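Side-chain contacts in transcription antitermination protein NusB (Thermotoga maritima, PDB 1TZV), which probably takes part in transcription antitermination of ribosomal RNA operons by binding their boxA RNA sequence: residues Pro4-Arg9 and Ile104-Glu109; Ala47-Arg52 and Leu93-Ile98. All blocks are in the same frame, centred on the assembly; numbering follows the deposited sequence. Where two conformers were deposited one is given.

Both interactions belong to the all-helical NusB fold, and their centres lie about 12 Å apart. Along the chain the order is 4-9, 47-52, 93-98, 104-109, so interaction 2 falls entirely between the halves of interaction 1. Interaction 1 joins helix 5-19 to helix 100-114; interaction 2 joins helix 41-56 to the end of helix 79-94 and the turn leading towards helix 100-114. They meet where M8 CE packs 3.8 Å from Y50 CE1. A second connection runs through E91 of helix 79-94, whose OE2 partners both R9 and Y50. Polar bonds thus tie four helices together around this part of the monomer.

Interaction 1 (Pro4-Arg9 and Ile104-Glu109); sequences PRRRMR and IDEAIE
R6 reaches across to E106 and E109, which stand one turn apart on helix 100-114, and forms a salt-bridge network with them. Its NE lies 3.0 Å from E109 OE1, a bond with an N-H...O angle of 150° that uses the syn lone pair of OE1 and runs close to the guanidinium plane. The two flat groups are nearly coplanar, and NH1 adds a weak bond to E109 OE2. With E106 the geometry is poorer: NE comes within 2.7 Å of E106 OE1, but the angle makes this a weak bond, and the carboxylate is turned steeply, 73°, against the guanidinium. E106 was deposited in two conformers, so this half of the network is less certain than the E109 bond. An extended chain from CG to NE carries the R6 head over to the acids.

Water 1 sits at the edge of the R6 guanidinium, in its plane. It donates to E109 OE2 at 2.8 Å and takes a weak bond from R6 NH1. An alanine at E109 removes the carboxylate that R6 NE and water 1 bond to, which would probably leave the guanidinium freer to turn, with the weak bond to E106 as its main remaining hold across this contact.

These residues join the start of helix 5-19, where the chain carries an arginine-rich run, to helix 100-114 within the NusB fold. In relatives the arginine-rich N-terminal region is implicated in RNA binding, and a similar role here is plausible.

The remaining contact is packing. R9 lays one face of its guanidinium against the aliphatic part of E106, with R9 NH1 3.3 Å from E106 CB. CG of R9 stands anti to the backbone N (chi1 -168°), and a bend at chi3 turns the head across E106. The NE of R9 is held in a salt bridge by E91 of helix 79-94.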
loop_
_atom_site.group_PDB
_atom_site.type_symbol
_atom_site.label_atom_id
_atom_site.label_comp_id
_atom_site.label_asym_id
_atom_site.label_seq_id
_atom_site.Cartn_x
_atom_site.Cartn_y
_atom_site.Cartn_z
ATOM N N PRO A 4 7.801 0.125 -14.587
ATOM C CA PRO A 4 6.534 -0.571 -14.356
ATOM C C PRO A 4 5.815 -0.175 -13.066
ATOM O O PRO A 4 6.440 0.239 -12.074
ATOM C CB PRO A 4 6.924 -2.054 -14.398
ATOM C CG PRO A 4 8.366 -2.049 -14.017
ATOM C CD PRO A 4 8.930 -0.815 -14.673
ATOM N N ARG A 5 4.497 -0.307 -13.103
ATOM C CA ARG A 5 3.654 0.002 -11.959
ATOM C C ARG A 5 4.129 -0.763 -10.727
ATOM O O ARG A 5 4.136 -0.222 -9.625
ATOM C CB ARG A 5 2.203 -0.374 -12.260
ATOM C CG ARG A 5 1.272 -0.343 -11.042
ATOM C CD ARG A 5 -0.164 -0.733 -11.399
ATOM N NE ARG A 5 -0.260 -2.126 -11.831
ATOM C CZ ARG A 5 -0.653 -2.503 -13.046
ATOM N NH1 ARG A 5 -0.713 -3.791 -13.354
ATOM N NH2 ARG A 5 -0.985 -1.592 -13.955
ATOM N N ARG A 6 4.516 -2.023 -10.900
ATOM C CA ARG A 6 4.970 -2.805 -9.765
ATOM C C ARG A 6 6.166 -2.208 -9.064
ATOM O O ARG A 6 6.254 -2.280 -7.834
ATOM C CB ARG A 6 5.317 -4.231 -10.188
ATOM C CG ARG A 6 4.122 -5.143 -10.335
ATOM C CD ARG A 6 4.581 -6.573 -10.565
ATOM N NE ARG A 6 3.464 -7.486 -10.779
ATOM C CZ ARG A 6 2.970 -7.826 -11.968
ATOM N NH1 ARG A 6 1.946 -8.668 -12.035
ATOM N NH2 ARG A 6 3.506 -7.345 -13.085
ATOM N N ARG A 7 7.102 -1.644 -9.822
ATOM C CA ARG A 7 8.290 -1.052 -9.221
ATOM C C ARG A 7 7.956 0.288 -8.560
ATOM O O ARG A 7 8.485 0.608 -7.494
ATOM C CB ARG A 7 9.416 -0.902 -10.268
ATOM C CG ARG A 7 10.765 -0.524 -9.664
ATOM C CD ARG A 7 11.975 -0.871 -10.555
ATOM N NE ARG A 7 13.219 -0.557 -9.853
ATOM C CZ ARG A 7 13.913 0.567 -10.002
ATOM N NH1 ARG A 7 15.022 0.762 -9.297
ATOM N NH2 ARG A 7 13.521 1.484 -10.875
ATOM N N MET A 8 7.088 1.062 -9.195
ATOM C CA MET A 8 6.650 2.336 -8.634
ATOM C C MET A 8 6.003 2.030 -7.273
ATOM O O MET A 8 6.351 2.652 -6.264
ATOM C CB MET A 8 5.624 2.985 -9.579
ATOM C CG MET A 8 4.979 4.293 -9.103
ATOM S SD MET A 8 3.723 4.158 -7.810
ATOM C CE MET A 8 2.385 3.350 -8.721
ATOM N N ARG A 9 5.081 1.065 -7.241
ATOM C CA ARG A 9 4.391 0.727 -6.005
ATOM C C ARG A 9 5.335 0.189 -4.945
ATOM O O ARG A 9 5.144 0.464 -3.752
ATOM C CB ARG A 9 3.267 -0.283 -6.250
ATOM C CG ARG A 9 2.346 -0.427 -5.056
ATOM C CD ARG A 9 1.361 -1.558 -5.216
ATOM N NE ARG A 9 0.350 -1.336 -6.246
ATOM C CZ ARG A 9 0.354 -1.928 -7.430
ATOM N NH1 ARG A 9 1.323 -2.767 -7.770
ATOM N NH2 ARG A 9 -0.663 -1.737 -8.252
ATOM N N ILE A 104 -5.462 -5.930 -5.333
ATOM C CA ILE A 104 -5.363 -7.043 -4.403
ATOM C C ILE A 104 -4.256 -8.028 -4.782
ATOM O O ILE A 104 -3.433 -8.400 -3.937
ATOM C CB ILE A 104 -6.737 -7.753 -4.263
ATOM C CG1 ILE A 104 -7.757 -6.764 -3.683
ATOM C CG2 ILE A 104 -6.608 -8.990 -3.391
ATOM C CD1 ILE A 104 -9.152 -7.343 -3.538
ATOM N N ASP A 105 -4.200 -8.433 -6.040
ATOM C CA ASP A 105 -3.181 -9.377 -6.471
ATOM C C ASP A 105 -1.767 -8.841 -6.236
ATOM O O ASP A 105 -0.884 -9.561 -5.775
ATOM C CB ASP A 105 -3.343 -9.725 -7.963
ATOM C CG ASP A 105 -4.545 -10.616 -8.243
ATOM O OD1 ASP A 105 -4.787 -10.911 -9.436
ATOM O OD2 ASP A 105 -5.243 -11.020 -7.292
ATOM N N GLU A 106 -1.531 -7.576 -6.556
ATOM C CA GLU A 106 -0.200 -7.005 -6.368
ATOM C C GLU A 106 0.157 -6.853 -4.900
ATOM O O GLU A 106 1.308 -7.037 -4.508
ATOM C CB GLU A 106 -0.098 -5.645 -7.052
ATOM C CG GLU A 106 -0.144 -5.714 -8.555
ATOM C CD GLU A 106 0.816 -6.738 -9.103
ATOM O OE1 GLU A 106 1.974 -6.765 -8.648
ATOM O OE2 GLU A 106 0.418 -7.513 -9.992
ATOM N N ALA A 107 -0.833 -6.527 -4.083
ATOM C CA ALA A 107 -0.598 -6.340 -2.652
ATOM C C ALA A 107 -0.197 -7.709 -2.076
ATOM O O ALA A 107 0.727 -7.810 -1.266
ATOM C CB ALA A 107 -1.856 -5.840 -1.975
ATOM N N ILE A 108 -0.896 -8.766 -2.466
ATOM C CA ILE A 108 -0.579 -10.115 -2.013
ATOM C C ILE A 108 0.864 -10.447 -2.407
ATOM O O ILE A 108 1.594 -11.064 -1.618
ATOM C CB ILE A 108 -1.538 -11.159 -2.658
ATOM C CG1 ILE A 108 -2.947 -11.012 -2.085
ATOM C CG2 ILE A 108 -1.017 -12.583 -2.443
ATOM C CD1 ILE A 108 -4.008 -11.716 -2.945
ATOM N N GLU A 109 1.278 -10.072 -3.610
ATOM C CA GLU A 109 2.651 -10.328 -4.063
ATOM C C GLU A 109 3.656 -9.673 -3.119
ATOM O O GLU A 109 4.681 -10.295 -2.776
ATOM C CB GLU A 109 2.893 -9.773 -5.470
ATOM C CG GLU A 109 2.312 -10.560 -6.651
ATOM C CD GLU A 109 2.425 -9.785 -7.979
ATOM O OE1 GLU A 109 3.200 -8.801 -8.050
ATOM O OE2 GLU A 109 1.742 -10.161 -8.959
HETATM O O HOH W 1 -0.557 -10.270 -10.501
#

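Interaction 2 (Ala47-Arg52 and Leu93-Ile98); sequences ARRYIR and LFEKDI
E95 OE1 is gripped from two sources: R49 NE of helix 41-56, at 2.9 Å, and the hydroxyl of Y90 from helix 79-94. The R49 bond is the straighter of two, at 164°, and enters along the syn lone pair of OE1, close to the plane of the guanidinium. Beside it R49 NH1 reaches E95 OE2 at 3.0 Å, meeting that oxygen from above the carboxylate plane. This is a side-on, two-nitrogen salt bridge, one nitrogen to each oxygen, but the flat groups are twisted 43° apart, so only the NE half is close to in-plane. R49 sets out with CG trans to its backbone N (chi1 -179°), then bends at chi3 to bring the NE edge round to the acid; its NH2 has a further salt bridge with D46, which should help fix the rotation of the head.

Y50 supplies the apolar side. Its CE1 lies 3.7 Å from E95 CD, and its CZ is 3.8 Å from E95 CG, with the ring and carboxylate planes close to parallel. The carboxylate is therefore packed against tyrosine carbon while its oxygens are bound by R49 and Y90. The phenol OH of Y50 is itself hydrogen-bonded to E91.

E95 is the residue at which the chain leaves helix 79-94, and it opens a type II turn that ends at I98. The bridge thus ties the end of that helix, just before helix 100-114 begins, to helix 41-56, while V12 of helix 5-19 also packs on Y50, and L93 and F94 rest on M60 of helix 58-66.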
loop_
_atom_site.group_PDB
_atom_site.type_symbol
_atom_site.label_atom_id
_atom_site.label_comp_id
_atom_site.label_asym_id
_atom_site.label_seq_id
_atom_site.Cartn_x
_atom_site.Cartn_y
_atom_site.Cartn_z
ATOM N N ALA A 47 4.597 7.776 -7.302
ATOM C CA ALA A 47 5.040 7.397 -5.956
ATOM C C ALA A 47 4.841 8.536 -4.970
ATOM O O ALA A 47 4.369 8.327 -3.856
ATOM C CB ALA A 47 6.477 6.964 -5.984
ATOM N N ARG A 48 5.164 9.762 -5.396
ATOM C CA ARG A 48 4.980 10.929 -4.532
ATOM C C ARG A 48 3.492 11.152 -4.186
ATOM O O ARG A 48 3.155 11.472 -3.036
ATOM C CB ARG A 48 5.578 12.188 -5.201
ATOM C CG ARG A 48 7.086 12.152 -5.244
ATOM C CD ARG A 48 7.678 13.238 -6.158
ATOM N NE ARG A 48 9.130 13.131 -6.152
ATOM C CZ ARG A 48 9.912 13.398 -7.197
ATOM N NH1 ARG A 48 11.224 13.257 -7.091
ATOM N NH2 ARG A 48 9.373 13.801 -8.335
ATOM N N ARG A 49 2.604 11.000 -5.167
ATOM C CA ARG A 49 1.179 11.175 -4.927
ATOM C C ARG A 49 0.696 10.112 -3.915
ATOM O O ARG A 49 -0.069 10.412 -2.983
ATOM C CB ARG A 49 0.384 11.057 -6.241
ATOM C CG ARG A 49 -1.104 11.250 -6.048
ATOM C CD ARG A 49 -1.915 11.111 -7.352
ATOM N NE ARG A 49 -1.874 9.754 -7.895
ATOM C CZ ARG A 49 -1.094 9.381 -8.903
ATOM N NH1 ARG A 49 -1.110 8.124 -9.323
ATOM N NH2 ARG A 49 -0.312 10.262 -9.512
ATOM N N TYR A 50 1.126 8.867 -4.123
ATOM C CA TYR A 50 0.769 7.777 -3.201
ATOM C C TYR A 50 1.207 8.082 -1.762
ATOM O O TYR A 50 0.410 7.997 -0.822
ATOM C CB TYR A 50 1.437 6.450 -3.623
ATOM C CG TYR A 50 0.665 5.570 -4.594
ATOM C CD1 TYR A 50 0.347 6.024 -5.882
ATOM C CD2 TYR A 50 0.292 4.265 -4.243
ATOM C CE1 TYR A 50 -0.307 5.190 -6.795
ATOM C CE2 TYR A 50 -0.369 3.433 -5.152
ATOM C CZ TYR A 50 -0.654 3.897 -6.418
ATOM O OH TYR A 50 -1.234 3.040 -7.324
ATOM N N ILE A 51 2.479 8.420 -1.597
ATOM C CA ILE A 51 2.995 8.695 -0.258
ATOM C C ILE A 51 2.275 9.874 0.385
ATOM O O ILE A 51 1.914 9.819 1.558
ATOM C CB ILE A 51 4.526 8.890 -0.307
ATOM C CG1 ILE A 51 5.201 7.513 -0.423
ATOM C CG2 ILE A 51 5.024 9.654 0.928
ATOM C CD1 ILE A 51 4.949 6.559 0.777
ATOM N N ARG A 52 2.022 10.938 -0.373
ATOM C CA ARG A 52 1.315 12.069 0.223
ATOM C C ARG A 52 -0.123 11.696 0.552
ATOM O O ARG A 52 -0.656 12.127 1.578
ATOM C CB ARG A 52 1.379 13.286 -0.697
ATOM C CG ARG A 52 2.761 13.920 -0.648
ATOM C CD ARG A 52 2.907 15.126 -1.553
ATOM N NE ARG A 52 2.108 16.275 -1.129
ATOM C CZ ARG A 52 2.149 17.454 -1.751
ATOM N NH1 ARG A 52 2.946 17.601 -2.797
ATOM N NH2 ARG A 52 1.399 18.463 -1.335
ATOM N N LEU A 93 -9.175 2.901 -2.564
ATOM C CA LEU A 93 -10.053 4.051 -2.389
ATOM C C LEU A 93 -9.795 5.253 -3.269
ATOM O O LEU A 93 -10.749 5.906 -3.721
ATOM C CB LEU A 93 -9.980 4.535 -0.940
ATOM C CG LEU A 93 -10.430 3.591 0.164
ATOM C CD1 LEU A 93 -10.031 4.188 1.511
ATOM C CD2 LEU A 93 -11.936 3.382 0.064
ATOM N N PHE A 94 -8.528 5.542 -3.535
ATOM C CA PHE A 94 -8.152 6.771 -4.217
ATOM C C PHE A 94 -7.580 6.753 -5.606
ATOM O O PHE A 94 -7.568 7.788 -6.284
ATOM C CB PHE A 94 -7.181 7.530 -3.308
ATOM C CG PHE A 94 -7.770 7.903 -1.983
ATOM C CD1 PHE A 94 -8.665 8.960 -1.890
ATOM C CD2 PHE A 94 -7.470 7.181 -0.832
ATOM C CE1 PHE A 94 -9.251 9.293 -0.667
ATOM C CE2 PHE A 94 -8.049 7.504 0.393
ATOM C CZ PHE A 94 -8.947 8.563 0.476
ATOM N N GLU A 95 -7.072 5.614 -6.035
ATOM C CA GLU A 95 -6.493 5.547 -7.352
ATOM C C GLU A 95 -7.534 4.927 -8.264
ATOM O O GLU A 95 -7.637 3.712 -8.397
ATOM C CB GLU A 95 -5.188 4.745 -7.304
ATOM C CG GLU A 95 -4.124 5.467 -6.463
ATOM C CD GLU A 95 -3.600 6.734 -7.130
ATOM O OE1 GLU A 95 -3.154 7.661 -6.435
ATOM O OE2 GLU A 95 -3.620 6.793 -8.377
ATOM N N LYS A 96 -8.344 5.788 -8.868
ATOM C CA LYS A 96 -9.361 5.323 -9.783
ATOM C C LYS A 96 -8.621 4.968 -11.053
ATOM O O LYS A 96 -7.672 5.652 -11.420
ATOM C CB LYS A 96 -10.387 6.426 -10.063
ATOM C CG LYS A 96 -11.182 6.888 -8.839
ATOM C CD LYS A 96 -11.737 5.721 -8.017
ATOM C CE LYS A 96 -12.158 4.556 -8.904
ATOM N NZ LYS A 96 -13.446 3.928 -8.533
ATOM N N ASP A 97 -9.056 3.892 -11.701
ATOM C CA ASP A 97 -8.459 3.394 -12.952
ATOM C C ASP A 97 -7.765 2.056 -12.710
ATOM O O ASP A 97 -7.493 1.319 -13.652
ATOM C CB ASP A 97 -7.443 4.364 -13.572
ATOM C CG ASP A 97 -6.029 4.130 -13.074
ATOM O OD1 ASP A 97 -5.317 3.297 -13.677
ATOM O OD2 ASP A 97 -5.632 4.762 -12.072
ATOM N N ILE A 98 -7.483 1.750 -11.445
ATOM C CA ILE A 98 -6.832 0.486 -11.103
ATOM C C ILE A 98 -7.895 -0.515 -10.676
ATOM O O ILE A 98 -8.601 -0.300 -9.694
ATOM C CB ILE A 98 -5.821 0.652 -9.939
ATOM C CG1 ILE A 98 -4.814 1.757 -10.266
ATOM C CG2 ILE A 98 -5.086 -0.669 -9.693
ATOM C CD1 ILE A 98 -3.980 1.498 -11.505
#